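Local coordinates for protein probable ribose-5-phosphate isomerase B (Mycoplasma genitalium, PDB 6MU0) that probably interconverts ribulose 5-phosphate and ribose 5-phosphate in the non-oxidative stage of the pentose phosphate pathway, at residues T23-I28 against L42-F47. Sequence-based numbering, arbitrary orientation.
Sequences TLKKII and LGPNYF
Lys-25 of helix 22-34 reaches across to the backbone of Gly-43 and Pro-44, a buried, mainly polar contact carried by one side chain at the C-terminal ends of the parallel strands in this Rossmann-like α/β fold of the LacAB/RpiB family. Strand 12-16, helix 22-34 and strand 38-41 form a right-handed beta-alpha-beta crossover, and the lysine ties its helix to the loop leaving the second strand. The two backbones stay well apart, with CA of Lys-25 8.8 Å from CA of Gly-43, so the long side chain does the bridging. Its CG lies anti to the backbone N (chi1 175°), while bends at chi3 and chi4 fold the tip round toward the loop. There CE lies 3.4 Å from Gly-43 O and 4.1 Å from Pro-44 CD, above the ring plane but outside its N-CD edge. NZ is held twice: it donates to Pro-44 O and forms a salt bridge with Asp-41 OD1, a pairing that probably offsets its buried charge. The same OD1 accepts the N-H of Gly-43, closing an Asx turn ahead of the cis peptide that joins Gly-43 to Pro-44. Pro-44 also packs on Phe-56, and its ring is about 6 Å from the side chain of His-19, which lines the ribulose-5-phosphate pocket. The Lys-25 NZ to Pro-44 O bond is 2.9 Å long, bent to 146° at the oxygen, with the nitrogen tilted 28° from the carbonyl plane.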
loop_
_atom_site.group_PDB
_atom_site.type_symbol
_atom_site.label_atom_id
_atom_site.label_comp_id
_atom_site.label_asym_id
_atom_site.label_seq_id
_atom_site.Cartn_x
_atom_site.Cartn_y
_atom_site.Cartn_z
ATOM N N THR A 23 -6.108 10.786 -10.213
ATOM C CA THR A 23 -4.962 11.300 -10.959
ATOM C C THR A 23 -3.664 10.700 -10.431
ATOM O O THR A 23 -2.816 10.233 -11.201
ATOM C CB THR A 23 -4.941 12.830 -10.890
ATOM O OG1 THR A 23 -6.103 13.349 -11.552
ATOM C CG2 THR A 23 -3.689 13.386 -11.556
ATOM N N LEU A 24 -3.491 10.709 -9.109
ATOM C CA LEU A 24 -2.292 10.131 -8.516
ATOM C C LEU A 24 -2.186 8.645 -8.827
ATOM O O LEU A 24 -1.094 8.142 -9.117
ATOM C CB LEU A 24 -2.304 10.367 -7.011
ATOM C CG LEU A 24 -1.115 9.760 -6.271
ATOM C CD1 LEU A 24 0.204 10.384 -6.721
ATOM C CD2 LEU A 24 -1.297 9.874 -4.771
ATOM N N LYS A 25 -3.311 7.926 -8.778
ATOM C CA LYS A 25 -3.282 6.496 -9.065
ATOM C C LYS A 25 -2.736 6.222 -10.463
ATOM O O LYS A 25 -1.901 5.328 -10.645
ATOM C CB LYS A 25 -4.675 5.898 -8.886
ATOM C CG LYS A 25 -4.748 4.431 -9.287
ATOM C CD LYS A 25 -5.894 3.710 -8.599
ATOM C CE LYS A 25 -7.265 4.252 -8.990
ATOM N NZ LYS A 25 -7.601 3.970 -10.409
ATOM N N LYS A 26 -3.194 6.979 -11.468
ATOM C CA LYS A 26 -2.667 6.763 -12.817
ATOM C C LYS A 26 -1.188 7.120 -12.900
ATOM O O LYS A 26 -0.408 6.410 -13.545
ATOM C CB LYS A 26 -3.453 7.542 -13.875
ATOM C CG LYS A 26 -2.861 7.327 -15.281
ATOM C CD LYS A 26 -3.630 8.002 -16.408
ATOM C CE LYS A 26 -2.943 7.743 -17.753
ATOM N NZ LYS A 26 -3.684 8.365 -18.883
ATOM N N ILE A 27 -0.785 8.233 -12.282
ATOM C CA ILE A 27 0.627 8.608 -12.274
ATOM C C ILE A 27 1.479 7.480 -11.703
ATOM O O ILE A 27 2.497 7.087 -12.286
ATOM C CB ILE A 27 0.830 9.920 -11.497
ATOM C CG1 ILE A 27 0.192 11.092 -12.241
ATOM C CG2 ILE A 27 2.314 10.167 -11.256
ATOM C CD1 ILE A 27 0.139 12.380 -11.434
ATOM N N ILE A 28 1.096 6.959 -10.534
ATOM C CA ILE A 28 1.883 5.898 -9.906
ATOM C C ILE A 28 1.869 4.633 -10.755
ATOM O O ILE A 28 2.912 4.002 -10.983
ATOM C CB ILE A 28 1.378 5.618 -8.482
ATOM C CG1 ILE A 28 1.620 6.821 -7.574
ATOM C CG2 ILE A 28 2.047 4.367 -7.943
ATOM C CD1 ILE A 28 0.952 6.680 -6.221
ATOM N N LEU A 42 -6.982 -1.707 -9.657
ATOM C CA LEU A 42 -8.268 -2.294 -9.309
ATOM C C LEU A 42 -9.394 -1.273 -9.264
ATOM O O LEU A 42 -10.517 -1.625 -8.892
ATOM C CB LEU A 42 -8.171 -3.042 -7.977
ATOM C CG LEU A 42 -7.191 -4.218 -7.972
ATOM C CD1 LEU A 42 -7.154 -4.877 -6.608
ATOM C CD2 LEU A 42 -7.561 -5.232 -9.042
ATOM N N GLY A 43 -9.130 -0.031 -9.643
ATOM C CA GLY A 43 -10.160 0.970 -9.732
ATOM C C GLY A 43 -10.106 1.964 -8.588
ATOM O O GLY A 43 -9.250 1.882 -7.698
ATOM N N PRO A 44 -11.034 2.935 -8.587
ATOM C CA PRO A 44 -12.070 3.141 -9.605
ATOM C C PRO A 44 -11.498 3.649 -10.927
ATOM O O PRO A 44 -10.397 4.195 -10.981
ATOM C CB PRO A 44 -12.996 4.187 -8.969
ATOM C CG PRO A 44 -12.210 4.841 -7.941
ATOM C CD PRO A 44 -11.093 3.946 -7.521
ATOM N N ASN A 45 -12.267 3.449 -11.993
ATOM C CA ASN A 45 -11.849 3.791 -13.345
ATOM C C ASN A 45 -12.529 5.045 -13.869
ATOM O O ASN A 45 -12.241 5.483 -14.990
ATOM C CB ASN A 45 -12.068 2.584 -14.257
ATOM C CG ASN A 45 -11.345 1.368 -13.728
ATOM O OD1 ASN A 45 -10.184 1.466 -13.327
ATOM N ND2 ASN A 45 -12.033 0.241 -13.645
ATOM N N TYR A 46 -13.424 5.627 -13.083
ATOM C CA TYR A 46 -14.006 6.920 -13.389
ATOM C C TYR A 46 -14.396 7.560 -12.067
ATOM O O TYR A 46 -14.433 6.906 -11.022
ATOM C CB TYR A 46 -15.187 6.816 -14.356
ATOM C CG TYR A 46 -16.380 6.080 -13.805
ATOM C CD1 TYR A 46 -17.374 6.755 -13.108
ATOM C CD2 TYR A 46 -16.527 4.712 -14.000
ATOM C CE1 TYR A 46 -18.474 6.087 -12.611
ATOM C CE2 TYR A 46 -17.624 4.035 -13.506
ATOM C CZ TYR A 46 -18.595 4.729 -12.813
ATOM O OH TYR A 46 -19.692 4.065 -12.317
ATOM N N PHE A 47 -14.692 8.848 -12.124
ATOM C CA PHE A 47 -14.901 9.641 -10.924
ATOM C C PHE A 47 -16.345 9.556 -10.436
ATOM O O PHE A 47 -17.291 9.817 -11.192
ATOM C CB PHE A 47 -14.538 11.097 -11.200
ATOM C CG PHE A 47 -14.722 11.986 -10.011
ATOM C CD1 PHE A 47 -13.785 12.000 -8.989
ATOM C CD2 PHE A 47 -15.839 12.800 -9.903
ATOM C CE1 PHE A 47 -13.954 12.816 -7.885
ATOM C CE2 PHE A 47 -16.018 13.608 -8.794
ATOM C CZ PHE A 47 -15.072 13.616 -7.784
#